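Local coordinates for myosin-I heavy chain (Dictyostelium discoideum, PDB 5EJR), which is an actin-based class VII motor with ATPase activity, involved in early phagocytosis and adhesion, represented here by its C-terminal MyTH4-FERM tail domain, at residues 418-429 with 437-448; 468-476 with 487-498. All coordinates share one frame; numbering follows the deposited sequence.

Contact 1 of 2, residues 418-429 with 437-448; sequences PLFGCTLFNIQQ and WLAINKKGVSIF. With EDO (1,2-ethanediol), chain F; EDO (1,2-ethanediol), chain H; EDO (1,2-ethanediol), chain B.
The first beta hairpin of the C-terminal, PH-like lobe of the FERM domain pairs strand 423-428 with strand 435-440, and the type II turn Leu419-Cys422 leads into it. Thr423 and Ile440 form one antiparallel hydrogen-bonded pair and Phe425 and Leu438 the next; the bond from Thr423 N to Ile440 O, 2.8 Å long, is almost straight at 174°. On one side of the sheet, Leu419 sets one methyl against each of two rings. Its CD2 sits over the centre of the Phe448 face, 3.5 Å from the centroid, while CD1 meets Trp437 CZ3 at 3.7 Å. With CG anti to the carbonyl carbon (chi1 -49°), Leu424 lays CD1 over one indole face near its rim and brings CD2 within 3.7 Å of Ala439 CB. The Asn426 amide lies beside the indole, its plane turned 34° from that of the ring. At the open end of the hairpin, Asn441 OD1 accepts from Gly444 N in an Asx motif, which probably steadies the tight turn into strand 444-448. On the reverse side, Phe425 CE2 touches Ile440 CD1 at 4.0 Å; helix 494-505 packs on this surface through Ile497 and Val500, while strand 455-460 continues the sheet beyond strand 444-448.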
loop_
_atom_site.group_PDB
_atom_site.type_symbol
_atom_site.label_atom_id
_atom_site.label_comp_id
_atom_site.label_asym_id
_atom_site.label_seq_id
_atom_site.Cartn_x
_atom_site.Cartn_y
_atom_site.Cartn_z
ATOM N N PRO A 418 13.928 -12.040 23.525
ATOM C CA PRO A 418 12.720 -12.813 23.149
ATOM C C PRO A 418 11.953 -12.247 21.954
ATOM O O PRO A 418 11.203 -12.970 21.328
ATOM C CB PRO A 418 11.864 -12.823 24.423
ATOM C CG PRO A 418 12.706 -12.235 25.503
ATOM C CD PRO A 418 13.813 -11.456 24.877
ATOM N N LEU A 419 12.175 -10.987 21.604
ATOM C CA LEU A 419 11.514 -10.379 20.451
ATOM C C LEU A 419 12.270 -10.675 19.136
ATOM O O LEU A 419 11.770 -10.317 18.072
ATOM C CB LEU A 419 11.386 -8.858 20.642
ATOM C CG LEU A 419 10.396 -8.334 21.708
ATOM C CD1 LEU A 419 10.512 -6.847 21.834
ATOM C CD2 LEU A 419 8.952 -8.693 21.374
ATOM N N PHE A 420 13.471 -11.296 19.203
ATOM C CA PHE A 420 14.231 -11.582 17.990
ATOM C C PHE A 420 13.433 -12.536 17.088
ATOM O O PHE A 420 12.961 -13.566 17.552
ATOM C CB PHE A 420 15.616 -12.185 18.323
ATOM C CG PHE A 420 16.422 -12.468 17.072
ATOM C CD1 PHE A 420 17.167 -11.466 16.469
ATOM C CD2 PHE A 420 16.346 -13.708 16.444
ATOM C CE1 PHE A 420 17.861 -11.711 15.280
ATOM C CE2 PHE A 420 16.999 -13.945 15.237
ATOM C CZ PHE A 420 17.763 -12.948 14.661
ATOM N N GLY A 421 13.298 -12.190 15.814
ATOM C CA GLY A 421 12.596 -13.049 14.856
ATOM C C GLY A 421 11.086 -12.918 14.873
ATOM O O GLY A 421 10.411 -13.623 14.130
ATOM N N CYS A 422 10.539 -11.982 15.687
ATOM C CA CYS A 422 9.090 -11.736 15.816
ATOM C C CYS A 422 8.639 -10.649 14.881
ATOM O O CYS A 422 9.333 -9.628 14.783
ATOM C CB CYS A 422 8.752 -11.326 17.252
ATOM S SG CYS A 422 8.855 -12.652 18.460
ATOM N N THR A 423 7.436 -10.796 14.282
ATOM C CA THR A 423 6.781 -9.703 13.559
ATOM C C THR A 423 5.802 -9.096 14.594
ATOM O O THR A 423 4.996 -9.824 15.190
ATOM C CB THR A 423 6.132 -10.136 12.229
ATOM O OG1 THR A 423 7.145 -10.604 11.347
ATOM C CG2 THR A 423 5.401 -8.983 11.522
ATOM N N LEU A 424 5.896 -7.779 14.828
ATOM C CA LEU A 424 5.077 -7.094 15.845
ATOM C C LEU A 424 3.939 -6.272 15.279
ATOM O O LEU A 424 4.094 -5.618 14.259
ATOM C CB LEU A 424 5.952 -6.214 16.777
ATOM C CG LEU A 424 7.204 -6.852 17.386
ATOM C CD1 LEU A 424 8.089 -5.791 18.051
ATOM C CD2 LEU A 424 6.859 -7.901 18.376
ATOM N N PHE A 425 2.777 -6.343 15.922
ATOM C CA PHE A 425 1.604 -5.573 15.505
ATOM C C PHE A 425 1.058 -4.857 16.740
ATOM O O PHE A 425 0.919 -5.483 17.784
ATOM C CB PHE A 425 0.499 -6.515 14.943
ATOM C CG PHE A 425 0.880 -7.277 13.694
ATOM C CD1 PHE A 425 0.761 -6.692 12.439
ATOM C CD2 PHE A 425 1.402 -8.565 13.779
ATOM C CE1 PHE A 425 1.139 -7.385 11.287
ATOM C CE2 PHE A 425 1.763 -9.265 12.627
ATOM C CZ PHE A 425 1.644 -8.668 11.389
ATOM N N ASN A 426 0.735 -3.569 16.637
ATOM C CA ASN A 426 0.123 -2.847 17.773
ATOM C C ASN A 426 -1.307 -3.305 17.976
ATOM O O ASN A 426 -2.089 -3.286 17.032
ATOM C CB ASN A 426 0.153 -1.321 17.563
ATOM C CG ASN A 426 1.534 -0.734 17.406
ATOM O OD1 ASN A 426 1.787 0.081 16.523
ATOM N ND2 ASN A 426 2.463 -1.151 18.238
ATOM N N ILE A 427 -1.635 -3.775 19.185
ATOM C CA ILE A 427 -2.997 -4.221 19.509
ATOM C C ILE A 427 -3.553 -3.463 20.706
ATOM O O ILE A 427 -2.785 -3.012 21.561
ATOM C CB ILE A 427 -3.162 -5.761 19.688
ATOM C CG1 ILE A 427 -2.274 -6.311 20.828
ATOM C CG2 ILE A 427 -2.963 -6.520 18.377
ATOM C CD1 ILE A 427 -3.036 -6.830 21.931
ATOM N N GLN A 428 -4.893 -3.387 20.784
ATOM C CA GLN A 428 -5.626 -2.770 21.891
ATOM C C GLN A 428 -6.322 -3.879 22.674
ATOM O O GLN A 428 -6.939 -4.767 22.084
ATOM C CB GLN A 428 -6.632 -1.723 21.384
ATOM C CG GLN A 428 -5.987 -0.527 20.687
ATOM C CD GLN A 428 -5.691 0.624 21.618
ATOM O OE1 GLN A 428 -6.474 0.963 22.519
ATOM N NE2 GLN A 428 -4.582 1.303 21.372
ATOM N N GLN A 429 -6.178 -3.842 23.998
ATOM C CA GLN A 429 -6.699 -4.826 24.942
ATOM C C GLN A 429 -7.442 -4.157 26.102
ATOM O O GLN A 429 -7.117 -3.028 26.472
ATOM C CB GLN A 429 -5.515 -5.590 25.545
ATOM C CG GLN A 429 -5.255 -6.956 24.946
ATOM C CD GLN A 429 -4.301 -7.730 25.823
ATOM O OE1 GLN A 429 -3.350 -7.176 26.407
ATOM N NE2 GLN A 429 -4.577 -9.021 25.988
ATOM N N TRP A 437 1.663 -5.439 22.243
ATOM C CA TRP A 437 2.241 -5.919 20.986
ATOM C C TRP A 437 1.856 -7.354 20.737
ATOM O O TRP A 437 2.136 -8.218 21.571
ATOM C CB TRP A 437 3.777 -5.859 21.006
ATOM C CG TRP A 437 4.388 -4.498 20.900
ATOM C CD1 TRP A 437 3.809 -3.369 20.401
ATOM C CD2 TRP A 437 5.733 -4.142 21.245
ATOM N NE1 TRP A 437 4.704 -2.327 20.426
ATOM C CE2 TRP A 437 5.896 -2.774 20.936
ATOM C CE3 TRP A 437 6.814 -4.846 21.809
ATOM C CZ2 TRP A 437 7.098 -2.089 21.177
ATOM C CZ3 TRP A 437 8.011 -4.175 22.024
ATOM C CH2 TRP A 437 8.144 -2.811 21.719
ATOM N N LEU A 438 1.243 -7.620 19.570
ATOM C CA LEU A 438 0.950 -8.987 19.155
ATOM C C LEU A 438 2.237 -9.418 18.470
ATOM O O LEU A 438 2.680 -8.733 17.549
ATOM C CB LEU A 438 -0.225 -9.028 18.152
ATOM C CG LEU A 438 -0.502 -10.366 17.488
ATOM C CD1 LEU A 438 -1.207 -11.302 18.440
ATOM C CD2 LEU A 438 -1.332 -10.179 16.221
ATOM N N ALA A 439 2.878 -10.480 18.960
ATOM C CA ALA A 439 4.121 -10.960 18.364
ATOM C C ALA A 439 3.887 -12.312 17.698
ATOM O O ALA A 439 3.337 -13.215 18.330
ATOM C CB ALA A 439 5.199 -11.087 19.436
ATOM N N ILE A 440 4.280 -12.451 16.422
ATOM C CA ILE A 440 4.141 -13.735 15.712
ATOM C C ILE A 440 5.510 -14.125 15.242
ATOM O O ILE A 440 6.194 -13.311 14.615
ATOM C CB ILE A 440 3.102 -13.687 14.552
ATOM C CG1 ILE A 440 1.711 -13.179 15.083
ATOM C CG2 ILE A 440 2.963 -15.067 13.871
ATOM C CD1 ILE A 440 0.655 -12.832 13.971
ATOM N N ASN A 441 5.928 -15.368 15.562
ATOM C CA ASN A 441 7.230 -15.875 15.159
ATOM C C ASN A 441 7.119 -17.333 14.762
ATOM O O ASN A 441 5.994 -17.811 14.560
ATOM C CB ASN A 441 8.289 -15.626 16.241
ATOM C CG ASN A 441 8.097 -16.463 17.486
ATOM O OD1 ASN A 441 7.049 -17.060 17.724
ATOM N ND2 ASN A 441 9.152 -16.620 18.242
ATOM N N LYS A 442 8.264 -18.042 14.630
ATOM C CA LYS A 442 8.272 -19.446 14.200
ATOM C C LYS A 442 7.589 -20.409 15.218
ATOM O O LYS A 442 7.138 -21.486 14.832
ATOM C CB LYS A 442 9.722 -19.905 13.868
ATOM C CG LYS A 442 10.649 -19.977 15.097
ATOM C CD LYS A 442 12.028 -20.601 14.716
ATOM C CE LYS A 442 12.643 -21.417 15.826
ATOM N NZ LYS A 442 13.342 -20.561 16.820
ATOM N N LYS A 443 7.526 -20.011 16.490
ATOM C CA LYS A 443 6.959 -20.809 17.600
ATOM C C LYS A 443 5.447 -20.603 17.808
ATOM O O LYS A 443 4.739 -21.536 18.196
ATOM C CB LYS A 443 7.684 -20.479 18.900
ATOM C CG LYS A 443 9.161 -20.834 18.877
ATOM C CD LYS A 443 9.785 -20.643 20.259
ATOM C CE LYS A 443 11.247 -21.027 20.317
ATOM N NZ LYS A 443 11.438 -22.492 20.165
ATOM N N GLY A 444 4.972 -19.388 17.602
ATOM C CA GLY A 444 3.551 -19.115 17.765
ATOM C C GLY A 444 3.223 -17.658 17.910
ATOM O O GLY A 444 3.902 -16.801 17.332
ATOM N N VAL A 445 2.178 -17.390 18.702
ATOM C CA VAL A 445 1.613 -16.070 18.950
ATOM C C VAL A 445 1.858 -15.678 20.394
ATOM O O VAL A 445 1.588 -16.471 21.302
ATOM C CB VAL A 445 0.089 -16.075 18.623
ATOM C CG1 VAL A 445 -0.547 -14.732 18.933
ATOM C CG2 VAL A 445 -0.174 -16.476 17.171
ATOM N N SER A 446 2.337 -14.455 20.606
ATOM C CA SER A 446 2.560 -13.919 21.949
ATOM C C SER A 446 1.958 -12.528 22.068
ATOM O O SER A 446 1.732 -11.840 21.071
ATOM C CB SER A 446 4.057 -13.779 22.241
ATOM O OG SER A 446 4.820 -14.936 21.943
ATOM N N ILE A 447 1.767 -12.087 23.318
ATOM C CA ILE A 447 1.399 -10.727 23.652
ATOM C C ILE A 447 2.551 -10.228 24.529
ATOM O O ILE A 447 2.912 -10.901 25.494
ATOM C CB ILE A 447 0.001 -10.599 24.321
ATOM C CG1 ILE A 447 -1.128 -11.072 23.373
ATOM C CG2 ILE A 447 -0.258 -9.161 24.830
ATOM C CD1 ILE A 447 -1.300 -10.237 22.008
ATOM N N PHE A 448 3.143 -9.092 24.161
ATOM C CA PHE A 448 4.240 -8.470 24.881
ATOM C C PHE A 448 3.852 -7.074 25.353
ATOM O O PHE A 448 3.206 -6.315 24.615
ATOM C CB PHE A 448 5.479 -8.332 23.977
ATOM C CG PHE A 448 6.355 -9.554 23.816
ATOM C CD1 PHE A 448 6.085 -10.498 22.831
ATOM C CD2 PHE A 448 7.494 -9.722 24.599
ATOM C CE1 PHE A 448 6.929 -11.606 22.645
ATOM C CE2 PHE A 448 8.335 -10.830 24.414
ATOM C CZ PHE A 448 8.052 -11.762 23.433
HETATM C C1 EDO F . 8.655 -15.350 21.704
HETATM O O1 EDO F . 9.561 -14.647 22.541
HETATM C C2 EDO F . 9.227 -16.767 21.576
HETATM O O2 EDO F . 8.410 -17.548 20.754
HETATM C C1 EDO H . 15.059 -9.733 14.303
HETATM O O1 EDO H . 13.760 -9.408 14.747
HETATM C C2 EDO H . 15.445 -9.253 12.869
HETATM O O2 EDO H . 14.836 -8.052 12.431
HETATM C C1 EDO B . 14.766 -17.181 16.303
HETATM O O1 EDO B . 15.458 -18.395 16.508
HETATM C C2 EDO B . 14.587 -16.997 14.793
HETATM O O2 EDO B . 15.873 -17.149 14.166
HETATM O O HOH W 1 11.609 -15.987 16.843
HETATM O O HOH W 2 10.799 -16.530 14.026
#

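Contact 2 of 2, residues 468-476 with 487-498; sequences AFTDDTFCI and QTFTTDEHSSIA. With EDO (1,2-ethanediol), chain D.
Hairpin pairing and helix packing combine here in the PTB/PH-like lobe of the FERM domain, where strands 473-477 and 486-490 run antiparallel and the chain then turns into the C-terminal helix 494-505. Phe474 and Phe489 exchange two backbone hydrogen bonds, and Ile476 and Gln487 exchange two more. The two phenylalanine side chains lie alongside each other, pointing the same way, with CD2 of Phe474 3.6 Å from CD2 of Phe489 and ring planes inclined by 31°. Carrying its CG anti to the backbone N (chi1 167°), Phe474 presents a ring face to the helix. Phe469 packs along the first turn of the helix: its CD1 touches His494 CB at 3.5 Å, its CZ lies 3.6 Å from Ala498 CB, and its edge meets Ile497 CG2. An alanine in place of Phe469 would be likely to open a gap against His494 and Ala498 and weaken the hold of strand 466-469 on the helix. Just before the helix, Thr491 OG1 accepts from the N of Glu493, the N-cap residue, in an ST turn, and one water donates to both Thr470 O and Thr491 O. Ile497 CG2 stands 3.5 Å from the Phe474 centroid, only 1° off the ring normal.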
loop_
_atom_site.group_PDB
_atom_site.type_symbol
_atom_site.label_atom_id
_atom_site.label_comp_id
_atom_site.label_asym_id
_atom_site.label_seq_id
_atom_site.Cartn_x
_atom_site.Cartn_y
_atom_site.Cartn_z
ATOM N N ALA A 468 -9.500 -16.403 12.942
ATOM C CA ALA A 468 -10.581 -15.658 12.303
ATOM C C ALA A 468 -10.278 -14.189 12.370
ATOM O O ALA A 468 -9.566 -13.740 13.278
ATOM C CB ALA A 468 -11.907 -15.939 12.993
ATOM N N PHE A 469 -10.849 -13.437 11.421
ATOM C CA PHE A 469 -10.656 -12.000 11.305
ATOM C C PHE A 469 -11.954 -11.239 11.113
ATOM O O PHE A 469 -12.902 -11.738 10.500
ATOM C CB PHE A 469 -9.724 -11.724 10.098
ATOM C CG PHE A 469 -8.349 -12.349 10.189
ATOM C CD1 PHE A 469 -7.305 -11.684 10.829
ATOM C CD2 PHE A 469 -8.094 -13.605 9.633
ATOM C CE1 PHE A 469 -6.030 -12.260 10.900
ATOM C CE2 PHE A 469 -6.832 -14.193 9.742
ATOM C CZ PHE A 469 -5.821 -13.531 10.403
ATOM N N THR A 470 -11.985 -10.008 11.630
ATOM C CA THR A 470 -13.066 -9.044 11.405
ATOM C C THR A 470 -12.353 -7.770 10.956
ATOM O O THR A 470 -11.119 -7.741 10.975
ATOM C CB THR A 470 -14.022 -8.794 12.607
ATOM O OG1 THR A 470 -13.436 -7.883 13.532
ATOM C CG2 THR A 470 -14.520 -10.072 13.302
ATOM N N ASP A 471 -13.101 -6.728 10.535
ATOM C CA ASP A 471 -12.468 -5.457 10.143
ATOM C C ASP A 471 -11.697 -4.769 11.301
ATOM O O ASP A 471 -10.833 -3.949 11.032
ATOM C CB ASP A 471 -13.459 -4.482 9.472
ATOM C CG ASP A 471 -14.863 -4.409 10.065
ATOM O OD1 ASP A 471 -15.091 -5.002 11.153
ATOM O OD2 ASP A 471 -15.736 -3.770 9.436
ATOM N N ASP A 472 -11.946 -5.152 12.557
ATOM C CA ASP A 472 -11.243 -4.563 13.694
ATOM C C ASP A 472 -10.683 -5.604 14.706
ATOM O O ASP A 472 -10.246 -5.212 15.803
ATOM C CB ASP A 472 -12.145 -3.512 14.394
ATOM C CG ASP A 472 -13.403 -4.057 15.048
ATOM O OD1 ASP A 472 -13.676 -5.276 14.906
ATOM O OD2 ASP A 472 -14.121 -3.264 15.701
ATOM N N THR A 473 -10.700 -6.919 14.365
ATOM C CA THR A 473 -10.154 -7.916 15.298
ATOM C C THR A 473 -9.403 -9.052 14.633
ATOM O O THR A 473 -9.653 -9.385 13.478
ATOM C CB THR A 473 -11.222 -8.553 16.230
ATOM O OG1 THR A 473 -12.099 -9.367 15.452
ATOM C CG2 THR A 473 -12.009 -7.543 17.082
ATOM N N PHE A 474 -8.523 -9.686 15.414
ATOM C CA PHE A 474 -7.833 -10.923 15.084
ATOM C C PHE A 474 -8.227 -11.907 16.190
ATOM O O PHE A 474 -8.221 -11.552 17.366
ATOM C CB PHE A 474 -6.309 -10.720 14.950
ATOM C CG PHE A 474 -5.453 -11.965 14.922
ATOM C CD1 PHE A 474 -5.729 -13.003 14.043
ATOM C CD2 PHE A 474 -4.347 -12.083 15.753
ATOM C CE1 PHE A 474 -4.924 -14.146 14.008
ATOM C CE2 PHE A 474 -3.550 -13.227 15.718
ATOM C CZ PHE A 474 -3.829 -14.240 14.835
ATOM N N CYS A 475 -8.612 -13.129 15.808
ATOM C CA CYS A 475 -9.070 -14.153 16.742
ATOM C C CYS A 475 -8.345 -15.487 16.539
ATOM O O CYS A 475 -8.230 -15.936 15.403
ATOM C CB CYS A 475 -10.585 -14.321 16.621
ATOM S SG CYS A 475 -11.266 -15.629 17.666
ATOM N N ILE A 476 -7.891 -16.133 17.636
ATOM C CA ILE A 476 -7.224 -17.456 17.615
ATOM C C ILE A 476 -8.087 -18.463 18.391
ATOM O O ILE A 476 -8.498 -18.173 19.503
ATOM C CB ILE A 476 -5.715 -17.479 18.072
ATOM C CG1 ILE A 476 -5.516 -16.991 19.515
ATOM C CG2 ILE A 476 -4.816 -16.683 17.098
ATOM C CD1 ILE A 476 -4.093 -17.315 20.104
ATOM N N GLN A 487 -9.525 -16.464 21.741
ATOM C CA GLN A 487 -8.726 -15.305 22.173
ATOM C C GLN A 487 -8.772 -14.262 21.081
ATOM O O GLN A 487 -8.369 -14.547 19.951
ATOM C CB GLN A 487 -7.259 -15.680 22.495
ATOM C CG GLN A 487 -7.091 -16.763 23.565
ATOM C CD GLN A 487 -7.285 -16.253 24.968
ATOM O OE1 GLN A 487 -7.415 -15.036 25.229
ATOM N NE2 GLN A 487 -7.277 -17.181 25.907
ATOM N N THR A 488 -9.216 -13.051 21.432
ATOM C CA THR A 488 -9.448 -11.945 20.504
ATOM C C THR A 488 -8.582 -10.716 20.803
ATOM O O THR A 488 -8.408 -10.350 21.964
ATOM C CB THR A 488 -10.958 -11.631 20.506
ATOM O OG1 THR A 488 -11.652 -12.831 20.166
ATOM C CG2 THR A 488 -11.349 -10.528 19.534
ATOM N N PHE A 489 -8.083 -10.059 19.737
ATOM C CA PHE A 489 -7.214 -8.884 19.845
ATOM C C PHE A 489 -7.700 -7.795 18.912
ATOM O O PHE A 489 -8.022 -8.070 17.753
ATOM C CB PHE A 489 -5.757 -9.262 19.509
ATOM C CG PHE A 489 -5.315 -10.626 19.988
ATOM C CD1 PHE A 489 -4.790 -10.798 21.261
ATOM C CD2 PHE A 489 -5.430 -11.742 19.166
ATOM C CE1 PHE A 489 -4.367 -12.062 21.695
ATOM C CE2 PHE A 489 -5.017 -13.006 19.603
ATOM C CZ PHE A 489 -4.475 -13.154 20.857
ATOM N N THR A 490 -7.771 -6.564 19.411
ATOM C CA THR A 490 -8.264 -5.425 18.631
ATOM C C THR A 490 -7.162 -4.875 17.779
ATOM O O THR A 490 -6.129 -4.460 18.306
ATOM C CB THR A 490 -8.950 -4.394 19.563
ATOM O OG1 THR A 490 -10.053 -5.041 20.208
ATOM C CG2 THR A 490 -9.408 -3.131 18.836
ATOM N N THR A 491 -7.388 -4.878 16.445
ATOM C CA THR A 491 -6.449 -4.442 15.410
ATOM C C THR A 491 -7.145 -4.412 14.062
ATOM O O THR A 491 -7.918 -5.331 13.758
ATOM C CB THR A 491 -5.202 -5.402 15.317
ATOM O OG1 THR A 491 -4.491 -5.140 14.110
ATOM C CG2 THR A 491 -5.562 -6.898 15.346
ATOM N N ASP A 492 -6.779 -3.441 13.205
ATOM C CA ASP A 492 -7.323 -3.376 11.845
ATOM C C ASP A 492 -6.360 -4.015 10.830
ATOM O O ASP A 492 -6.595 -3.921 9.626
ATOM C CB ASP A 492 -7.596 -1.911 11.447
ATOM C CG ASP A 492 -6.356 -1.015 11.418
ATOM O OD1 ASP A 492 -5.289 -1.446 11.928
ATOM O OD2 ASP A 492 -6.457 0.121 10.896
ATOM N N GLU A 493 -5.267 -4.647 11.300
ATOM C CA GLU A 493 -4.297 -5.210 10.370
ATOM C C GLU A 493 -4.560 -6.684 10.017
ATOM O O GLU A 493 -3.611 -7.454 9.824
ATOM C CB GLU A 493 -2.866 -5.001 10.883
ATOM C CG GLU A 493 -2.417 -3.549 10.869
ATOM C CD GLU A 493 -1.022 -3.391 11.455
ATOM O OE1 GLU A 493 -0.927 -2.921 12.609
ATOM O OE2 GLU A 493 -0.033 -3.799 10.804
ATOM N N HIS A 494 -5.836 -7.053 9.819
ATOM C CA HIS A 494 -6.163 -8.437 9.445
ATOM C C HIS A 494 -5.356 -8.950 8.265
ATOM O O HIS A 494 -4.916 -10.083 8.284
ATOM C CB HIS A 494 -7.675 -8.627 9.151
ATOM C CG HIS A 494 -8.217 -7.664 8.147
ATOM N ND1 HIS A 494 -8.254 -7.973 6.802
ATOM C CD2 HIS A 494 -8.746 -6.432 8.334
ATOM C CE1 HIS A 494 -8.823 -6.926 6.216
ATOM N NE2 HIS A 494 -9.116 -5.964 7.104
ATOM N N SER A 495 -5.167 -8.130 7.248
ATOM C CA SER A 495 -4.482 -8.593 6.044
ATOM C C SER A 495 -2.982 -8.983 6.269
ATOM O O SER A 495 -2.543 -10.073 5.866
ATOM C CB SER A 495 -4.642 -7.577 4.919
ATOM O OG SER A 495 -4.173 -8.191 3.727
ATOM N N SER A 496 -2.224 -8.112 6.915
ATOM C CA SER A 496 -0.816 -8.389 7.255
ATOM C C SER A 496 -0.739 -9.520 8.281
ATOM O O SER A 496 0.131 -10.385 8.180
ATOM C CB SER A 496 -0.174 -7.144 7.852
ATOM O OG SER A 496 -0.025 -6.159 6.853
ATOM N N ILE A 497 -1.628 -9.517 9.269
ATOM C CA ILE A 497 -1.614 -10.571 10.304
ATOM C C ILE A 497 -1.870 -11.933 9.695
ATOM O O ILE A 497 -1.172 -12.877 10.040
ATOM C CB ILE A 497 -2.585 -10.282 11.480
ATOM C CG1 ILE A 497 -2.125 -9.043 12.248
ATOM C CG2 ILE A 497 -2.654 -11.507 12.428
ATOM C CD1 ILE A 497 -3.164 -8.469 13.163
ATOM N N ALA A 498 -2.860 -12.037 8.765
ATOM C CA ALA A 498 -3.149 -13.328 8.115
ATOM C C ALA A 498 -1.928 -13.833 7.320
ATOM O O ALA A 498 -1.601 -15.000 7.385
ATOM C CB ALA A 498 -4.348 -13.181 7.184
HETATM C C1 EDO D . -7.512 -11.367 6.422
HETATM O O1 EDO D . -7.630 -10.346 5.444
HETATM C C2 EDO D . -8.113 -12.683 5.888
HETATM O O2 EDO D . -7.439 -13.090 4.707
HETATM O O HOH W 3 -8.394 -6.605 11.473
HETATM O O HOH W 4 -9.806 -3.043 8.695
#

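Contacts 1 and 2 follow one another along the chain and belong to the same PH-like lobe, their centres about 13 Å apart. They meet directly where Gln428 N lies 3.0 Å from Thr490 O, a probable hydrogen bond joining the end of strand 423-428 to that of strand 486-490. Apolar packing continues this junction: Ile447 CD1 comes within 3.6 Å of Phe489 CE1. The helix that opens in 487-498 bridges both, since Ile497 also touches Phe425, Leu438 and Ile440 of contact 1, and Phe474 reaches Leu438. These contacts are consistent with one apolar interior shared by the two hairpins and the helix, as in PH-like folds. The ethanediols bound at each contact probably come from the crystallisation liquor.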